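PDB 3OYZ: malate Synthase from Haloferax volcanii, which catalyses the magnesium-dependent Claisen condensation of acetyl-CoA with glyoxylate and the hydrolysis of the malyl-CoA intermediate, giving malate and CoA in the glyoxylate cycle. Local coordinates for residues Val191-Glu205 with Arg385-Pro398. Residues are numbered along the deposited sequence; the frame is centred on the assembly and turned at random. Where two conformers were deposited one is given.
Sequences VDYTKDMRAMTPTGE and RMWDEATYQAAMTP. With MG (magnesium ion), chain D; K (potassium ion), chain F; PYR (pyruvic acid), chain C; ACO (acetyl coenzyme *a), chain B.
At the malate synthase active site, the helix that follows barrel strand 183-188 packs against helix 389-395 of the C-terminal region, Val191 meeting Ala390 and Ala394. The axes of 191-197 and 389-395 pass 8.0 Å apart at 25°, a spacing that lets Val191 lie directly against the Ala390 methyl. With CG1 anti to the backbone N (chi1 -171°), Val191 sets this methyl 3.6 Å from Ala390 CB and leaves CG2 against pyruvate OXT, the acetyl methyl of acetyl-CoA a little farther off. The Ala390 methyl also lies against both carboxylate oxygens of Asp192, CB being 3.4 Å from OD1, and OD2 binds magnesium at 1.9 Å. Glu158 joins the magnesium shell, and the backbone N atoms of Val191 and Asp192 donate to pyruvate. Asp388, the predicted proton acceptor, precedes the second helix and forms a capping box with Thr391; its OD2 comes 3.2 Å from ACO C3P. Farther along, one water bridges Lys195 O and Thr397 OG1, and Thr397 CG2 packs on Arg198 O in the Schellman turn ending the first helix. The Met200 side chain runs past Pro398 in the opposite direction, SD against CA and CB. The extended Arg385 side chain reaches the loop, NH1 donating to Gly204 O (2.8 Å, 142°) from above the carbonyl plane. Thr391 CG2 covers one guanidinium face; Glu205 OE1 lies over the opposite face, a long, purely electrostatic pairing, and Arg385 NE forms a salt bridge with Asp233. A leucine in place of Arg385 would probably leave Gly204 O without this donor and Asp233 without its salt-bridge partner. Such closure of a TIM-barrel active site by a C-terminal segment, metal ligand on the barrel side and putative base on the other, is characteristic of malate synthases.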
loop_
_atom_site.group_PDB
_atom_site.type_symbol
_atom_site.label_atom_id
_atom_site.label_comp_id
_atom_site.label_asym_id
_atom_site.label_seq_id
_atom_site.Cartn_x
_atom_site.Cartn_y
_atom_site.Cartn_z
ATOM N N VAL A 191 -4.031 -3.146 17.072
ATOM C CA VAL A 191 -4.015 -2.288 18.260
ATOM C C VAL A 191 -2.558 -1.960 18.611
ATOM O O VAL A 191 -2.184 -0.790 18.659
ATOM C CB VAL A 191 -4.760 -2.885 19.471
ATOM C CG1 VAL A 191 -4.845 -1.779 20.510
ATOM C CG2 VAL A 191 -6.164 -3.270 19.052
ATOM N N ASP A 192 -1.747 -2.977 18.858
ATOM C CA ASP A 192 -0.331 -2.713 19.087
ATOM C C ASP A 192 0.355 -2.125 17.836
ATOM O O ASP A 192 1.299 -1.330 17.960
ATOM C CB ASP A 192 0.347 -4.014 19.466
ATOM C CG ASP A 192 0.195 -4.335 20.971
ATOM O OD1 ASP A 192 0.417 -3.369 21.721
ATOM O OD2 ASP A 192 -0.204 -5.478 21.318
ATOM N N TYR A 193 -0.186 -2.397 16.652
ATOM C CA TYR A 193 0.416 -1.814 15.457
ATOM C C TYR A 193 0.182 -0.323 15.428
ATOM O O TYR A 193 1.088 0.455 15.140
ATOM C CB TYR A 193 -0.239 -2.472 14.242
ATOM C CG TYR A 193 0.312 -1.998 12.902
ATOM C CD1 TYR A 193 1.500 -2.532 12.408
ATOM C CD2 TYR A 193 -0.387 -1.065 12.130
ATOM C CE1 TYR A 193 2.002 -2.106 11.124
ATOM C CE2 TYR A 193 0.085 -0.662 10.890
ATOM C CZ TYR A 193 1.241 -1.222 10.370
ATOM O OH TYR A 193 1.631 -0.717 9.133
ATOM N N THR A 194 -1.028 0.116 15.774
ATOM C CA THR A 194 -1.343 1.551 15.916
ATOM C C THR A 194 -0.391 2.267 16.817
ATOM O O THR A 194 0.069 3.376 16.480
ATOM C CB THR A 194 -2.761 1.745 16.491
ATOM O OG1 THR A 194 -3.634 1.254 15.488
ATOM C CG2 THR A 194 -3.144 3.267 16.743
ATOM N N LYS A 195 -0.094 1.610 17.944
ATOM C CA LYS A 195 0.903 2.043 18.919
ATOM C C LYS A 195 2.293 2.211 18.278
ATOM O O LYS A 195 2.964 3.236 18.343
ATOM C CB LYS A 195 0.939 1.000 20.053
ATOM C CG LYS A 195 2.155 1.048 21.007
ATOM C CD LYS A 195 2.168 -0.024 22.105
ATOM C CE LYS A 195 2.527 -1.455 21.718
ATOM N NZ LYS A 195 3.543 -1.500 20.631
ATOM N N ASP A 196 2.734 1.130 17.642
ATOM C CA ASP A 196 4.081 1.096 17.062
ATOM C C ASP A 196 4.215 2.130 15.964
ATOM O O ASP A 196 5.264 2.738 15.825
ATOM C CB ASP A 196 4.394 -0.356 16.597
ATOM C CG ASP A 196 5.858 -0.483 16.045
ATOM O OD1 ASP A 196 6.778 -0.474 16.879
ATOM O OD2 ASP A 196 6.125 -0.537 14.814
ATOM N N MET A 197 3.162 2.350 15.169
ATOM C CA MET A 197 3.151 3.315 14.088
ATOM C C MET A 197 2.920 4.742 14.629
ATOM O O MET A 197 3.131 5.713 13.847
ATOM C CB MET A 197 2.088 2.936 13.017
ATOM C CG MET A 197 2.373 1.507 12.334
ATOM S SD MET A 197 3.752 1.833 11.120
ATOM C CE MET A 197 2.740 2.451 9.764
ATOM N N ARG A 198 2.543 4.882 15.915
ATOM C CA ARG A 198 2.257 6.222 16.501
ATOM C C ARG A 198 1.041 6.895 15.851
ATOM O O ARG A 198 0.991 8.107 15.711
ATOM C CB ARG A 198 3.453 7.197 16.604
ATOM C CG ARG A 198 4.659 6.507 17.269
ATOM C CD ARG A 198 5.824 7.365 17.718
ATOM N NE ARG A 198 6.268 8.269 16.676
ATOM C CZ ARG A 198 7.090 9.288 16.925
ATOM N NH1 ARG A 198 7.525 9.500 18.174
ATOM N NH2 ARG A 198 7.448 10.096 15.942
ATOM N N ALA A 199 0.018 6.122 15.503
ATOM C CA ALA A 199 -1.059 6.726 14.799
ATOM C C ALA A 199 -2.032 7.303 15.845
ATOM O O ALA A 199 -2.084 6.853 16.982
ATOM C CB ALA A 199 -1.753 5.710 13.912
ATOM N N MET A 200 -2.879 8.212 15.392
ATOM C CA MET A 200 -3.949 8.695 16.260
ATOM C C MET A 200 -5.163 9.062 15.448
ATOM O O MET A 200 -5.118 9.320 14.235
ATOM C CB MET A 200 -3.446 9.784 17.212
ATOM C CG MET A 200 -3.010 11.082 16.594
ATOM S SD MET A 200 -2.039 12.006 17.836
ATOM C CE MET A 200 -1.783 13.402 16.807
ATOM N N THR A 201 -6.318 8.974 16.096
ATOM C CA THR A 201 -7.534 9.416 15.392
ATOM C C THR A 201 -8.360 10.334 16.307
ATOM O O THR A 201 -8.263 10.156 17.518
ATOM C CB THR A 201 -8.428 8.183 15.067
ATOM O OG1 THR A 201 -8.753 7.528 16.301
ATOM C CG2 THR A 201 -7.752 7.144 14.089
ATOM N N PRO A 202 -9.224 11.213 15.763
ATOM C CA PRO A 202 -10.035 12.115 16.630
ATOM C C PRO A 202 -10.901 11.363 17.676
ATOM O O PRO A 202 -10.960 11.784 18.836
ATOM C CB PRO A 202 -10.901 12.853 15.609
ATOM C CG PRO A 202 -10.114 12.769 14.311
ATOM C CD PRO A 202 -9.677 11.312 14.363
ATOM N N THR A 203 -11.513 10.238 17.328
ATOM C CA THR A 203 -12.255 9.418 18.295
ATOM C C THR A 203 -11.423 8.454 19.180
ATOM O O THR A 203 -11.900 7.998 20.216
ATOM C CB THR A 203 -13.405 8.652 17.573
ATOM O OG1 THR A 203 -12.869 7.606 16.739
ATOM C CG2 THR A 203 -14.207 9.586 16.651
ATOM N N GLY A 204 -10.203 8.068 18.787
ATOM C CA GLY A 204 -9.488 7.082 19.586
ATOM C C GLY A 204 -9.777 5.719 19.029
ATOM O O GLY A 204 -9.105 4.790 19.405
ATOM N N GLU A 205 -10.692 5.572 18.080
ATOM C CA GLU A 205 -10.931 4.265 17.454
ATOM C C GLU A 205 -9.703 3.900 16.554
ATOM O O GLU A 205 -8.952 4.801 16.118
ATOM C CB GLU A 205 -12.183 4.276 16.569
ATOM C CG GLU A 205 -13.568 4.344 17.286
ATOM C CD GLU A 205 -13.777 3.462 18.551
ATOM O OE1 GLU A 205 -13.723 2.208 18.511
ATOM O OE2 GLU A 205 -14.040 4.032 19.639
ATOM N N ARG A 385 -16.412 -0.636 23.931
ATOM C CA ARG A 385 -15.178 -1.002 23.221
ATOM C C ARG A 385 -14.344 -1.888 24.140
ATOM O O ARG A 385 -14.192 -1.549 25.327
ATOM C CB ARG A 385 -14.400 0.263 22.882
ATOM C CG ARG A 385 -13.203 0.001 21.985
ATOM C CD ARG A 385 -12.224 1.160 22.042
ATOM N NE ARG A 385 -11.095 0.826 21.165
ATOM C CZ ARG A 385 -10.175 1.695 20.763
ATOM N NH1 ARG A 385 -10.250 2.953 21.159
ATOM N NH2 ARG A 385 -9.170 1.297 20.000
ATOM N N MET A 386 -13.866 -3.025 23.619
ATOM C CA MET A 386 -12.889 -3.884 24.321
ATOM C C MET A 386 -11.577 -3.117 24.522
ATOM O O MET A 386 -11.025 -2.558 23.557
ATOM C CB MET A 386 -12.697 -5.205 23.567
ATOM C CG MET A 386 -11.885 -6.327 24.269
ATOM S SD MET A 386 -10.062 -6.162 24.224
ATOM C CE MET A 386 -9.780 -6.053 22.431
ATOM N N TRP A 387 -11.145 -3.013 25.781
ATOM C CA TRP A 387 -9.860 -2.467 26.209
ATOM C C TRP A 387 -8.960 -3.546 26.818
ATOM O O TRP A 387 -9.406 -4.404 27.616
ATOM C CB TRP A 387 -9.957 -1.344 27.247
ATOM C CG TRP A 387 -10.241 -0.006 26.632
ATOM C CD1 TRP A 387 -11.346 0.315 25.921
ATOM C CD2 TRP A 387 -9.456 1.192 26.719
ATOM N NE1 TRP A 387 -11.299 1.637 25.538
ATOM C CE2 TRP A 387 -10.125 2.181 25.978
ATOM C CE3 TRP A 387 -8.211 1.507 27.278
ATOM C CZ2 TRP A 387 -9.618 3.475 25.823
ATOM C CZ3 TRP A 387 -7.725 2.792 27.134
ATOM C CH2 TRP A 387 -8.420 3.756 26.408
ATOM N N ASP A 388 -7.696 -3.483 26.390
ATOM C CA ASP A 388 -6.599 -4.167 27.038
ATOM C C ASP A 388 -5.328 -3.320 26.965
ATOM O O ASP A 388 -5.401 -2.146 26.582
ATOM C CB ASP A 388 -6.478 -5.614 26.556
ATOM C CG ASP A 388 -6.123 -5.755 25.080
ATOM O OD1 ASP A 388 -5.572 -4.830 24.438
ATOM O OD2 ASP A 388 -6.335 -6.883 24.577
ATOM N N GLU A 389 -4.208 -3.905 27.394
ATOM C CA GLU A 389 -2.928 -3.218 27.583
ATOM C C GLU A 389 -2.509 -2.542 26.265
ATOM O O GLU A 389 -2.044 -1.413 26.285
ATOM C CB GLU A 389 -1.861 -4.217 28.055
ATOM C CG GLU A 389 -0.442 -3.668 28.167
ATOM C CD GLU A 389 -0.284 -2.571 29.219
ATOM O OE1 GLU A 389 -1.178 -2.363 30.057
ATOM O OE2 GLU A 389 0.755 -1.898 29.236
ATOM N N ALA A 390 -2.773 -3.215 25.151
ATOM C CA ALA A 390 -2.496 -2.638 23.816
ATOM C C ALA A 390 -3.313 -1.355 23.618
ATOM O O ALA A 390 -2.834 -0.350 23.107
ATOM C CB ALA A 390 -2.820 -3.665 22.734
ATOM N N THR A 391 -4.589 -1.406 23.983
ATOM C CA THR A 391 -5.459 -0.267 23.803
ATOM C C THR A 391 -4.936 0.906 24.633
ATOM O O THR A 391 -4.957 2.080 24.216
ATOM C CB THR A 391 -6.909 -0.570 24.317
ATOM O OG1 THR A 391 -7.284 -1.906 23.992
ATOM C CG2 THR A 391 -7.922 0.405 23.744
ATOM N N TYR A 392 -4.574 0.579 25.868
ATOM C CA TYR A 392 -3.950 1.544 26.716
ATOM C C TYR A 392 -2.705 2.146 26.048
ATOM O O TYR A 392 -2.532 3.370 26.000
ATOM C CB TYR A 392 -3.564 0.776 27.989
ATOM C CG TYR A 392 -2.751 1.599 28.921
ATOM C CD1 TYR A 392 -3.353 2.593 29.677
ATOM C CD2 TYR A 392 -1.389 1.383 29.074
ATOM C CE1 TYR A 392 -2.628 3.357 30.550
ATOM C CE2 TYR A 392 -0.634 2.180 29.926
ATOM C CZ TYR A 392 -1.272 3.160 30.666
ATOM O OH TYR A 392 -0.583 3.951 31.554
ATOM N N GLN A 393 -1.768 1.300 25.591
ATOM C CA GLN A 393 -0.538 1.824 24.971
ATOM C C GLN A 393 -0.886 2.715 23.767
ATOM O O GLN A 393 -0.384 3.858 23.608
ATOM C CB GLN A 393 0.312 0.597 24.542
ATOM C CG GLN A 393 0.912 -0.171 25.699
ATOM C CD GLN A 393 1.785 0.738 26.574
ATOM O OE1 GLN A 393 2.376 1.722 26.104
ATOM N NE2 GLN A 393 1.838 0.431 27.872
ATOM N N ALA A 394 -1.799 2.234 22.919
ATOM C CA ALA A 394 -2.200 3.045 21.750
ATOM C C ALA A 394 -2.838 4.380 22.057
ATOM O O ALA A 394 -2.628 5.360 21.325
ATOM C CB ALA A 394 -3.112 2.261 20.767
ATOM N N ALA A 395 -3.669 4.412 23.106
ATOM C CA ALA A 395 -4.341 5.668 23.514
ATOM C C ALA A 395 -3.351 6.741 23.971
ATOM O O ALA A 395 -3.690 7.902 23.991
ATOM C CB ALA A 395 -5.335 5.420 24.691
ATOM N N MET A 396 -2.160 6.364 24.422
ATOM C CA MET A 396 -1.214 7.291 25.046
ATOM C C MET A 396 -0.564 8.227 24.021
ATOM O O MET A 396 0.010 9.246 24.388
ATOM C CB MET A 396 -0.130 6.472 25.734
ATOM C CG MET A 396 0.702 7.300 26.704
ATOM S SD MET A 396 1.750 6.182 27.634
ATOM C CE MET A 396 0.854 4.622 27.581
ATOM N N THR A 397 -0.613 7.896 22.728
ATOM C CA THR A 397 0.102 8.744 21.743
ATOM C C THR A 397 -0.170 10.236 21.772
ATOM O O THR A 397 0.777 11.008 21.791
ATOM C CB THR A 397 -0.021 8.174 20.303
ATOM O OG1 THR A 397 0.587 6.886 20.378
ATOM C CG2 THR A 397 0.702 9.045 19.278
ATOM N N PRO A 398 -1.445 10.665 21.787
ATOM C CA PRO A 398 -1.686 12.112 21.851
ATOM C C PRO A 398 -1.098 12.763 23.111
ATOM O O PRO A 398 -0.623 13.890 23.020
ATOM C CB PRO A 398 -3.206 12.253 21.763
ATOM C CG PRO A 398 -3.781 10.886 21.806
ATOM C CD PRO A 398 -2.679 9.858 21.656
HETATM MG MG MG D . -1.031 -6.901 20.386
HETATM K K K F . 5.153 6.264 12.148
HETATM C C PYR C . -3.285 -6.317 18.918
HETATM O O PYR C . -2.223 -5.782 19.386
HETATM O OXT PYR C . -4.047 -5.734 18.064
HETATM C CA PYR C . -3.519 -7.648 19.267
HETATM O O3 PYR C . -2.674 -8.283 20.029
HETATM C CB PYR C . -4.685 -8.371 18.703
HETATM N N1A ACO B . -13.858 -16.436 25.703
HETATM C C2A ACO B . -14.683 -17.232 26.410
HETATM N N3A ACO B . -15.883 -16.788 26.825
HETATM C C4A ACO B . -16.330 -15.528 26.587
HETATM C C5A ACO B . -15.445 -14.634 25.809
HETATM C C6A ACO B . -14.126 -15.147 25.394
HETATM N N6A ACO B . -13.325 -14.275 24.725
HETATM N N7A ACO B . -16.067 -13.453 25.689
HETATM C C8A ACO B . -17.244 -13.563 26.350
HETATM N N9A ACO B . -17.423 -14.799 26.835
HETATM C C1B ACO B . -18.646 -15.227 27.587
HETATM C C2B ACO B . -19.076 -14.066 28.474
HETATM O O2B ACO B . -18.353 -14.132 29.702
HETATM C C3B ACO B . -20.570 -14.280 28.616
HETATM O O3B ACO B . -20.643 -15.335 29.580
HETATM P P3B ACO B . -21.926 -15.672 30.558
HETATM O O7A ACO B . -22.478 -16.875 29.809
HETATM O O8A ACO B . -22.692 -14.368 30.488
HETATM O O9A ACO B . -21.370 -15.943 31.938
HETATM C C4B ACO B . -20.947 -14.808 27.241
HETATM O O4B ACO B . -19.782 -15.475 26.738
HETATM C C5B ACO B . -21.287 -13.678 26.277
HETATM O O5B ACO B . -20.382 -12.608 26.555
HETATM P P1A ACO B . -20.591 -11.132 25.962
HETATM O O1A ACO B . -21.773 -10.397 26.507
HETATM O O2A ACO B . -20.632 -11.340 24.476
HETATM O O3A ACO B . -19.315 -10.222 26.292
HETATM P P2A ACO B . -19.036 -9.636 27.756
HETATM O O4A ACO B . -19.342 -10.859 28.559
HETATM O O5A ACO B . -19.592 -8.228 27.791
HETATM O O6A ACO B . -17.436 -9.357 27.848
HETATM C CBP ACO B . -15.168 -8.917 27.001
HETATM C CCP ACO B . -16.667 -8.613 26.889
HETATM C CDP ACO B . -14.644 -8.570 28.394
HETATM C CEP ACO B . -14.459 -8.007 26.007
HETATM C CAP ACO B . -14.844 -10.397 26.761
HETATM O OAP ACO B . -15.566 -10.733 25.584
HETATM C C9P ACO B . -13.377 -10.685 26.518
HETATM O O9P ACO B . -12.572 -10.617 27.453
HETATM N N8P ACO B . -13.027 -10.976 25.254
HETATM C C7P ACO B . -11.634 -11.278 24.951
HETATM C C6P ACO B . -10.720 -10.043 24.967
HETATM C C5P ACO B . -9.407 -10.514 24.368
HETATM O O5P ACO B . -9.291 -11.678 23.989
HETATM N N4P ACO B . -8.464 -9.581 24.244
HETATM C C3P ACO B . -7.154 -9.805 23.658
HETATM C C2P ACO B . -7.240 -10.062 22.152
HETATM S S1P ACO B . -7.126 -8.405 21.546
HETATM C C ACO B . -5.518 -7.906 21.558
HETATM O O ACO B . -4.645 -8.468 22.190
HETATM C CH3 ACO B . -5.196 -6.667 20.780
HETATM O O HOH W 1 3.064 5.038 20.380
HETATM O O HOH W 2 -1.019 5.216 19.024
HETATM O O HOH W 3 -12.348 4.596 22.529
HETATM O O HOH W 4 -2.206 -7.193 22.422
HETATM O O HOH W 5 -0.046 -8.484 21.099
#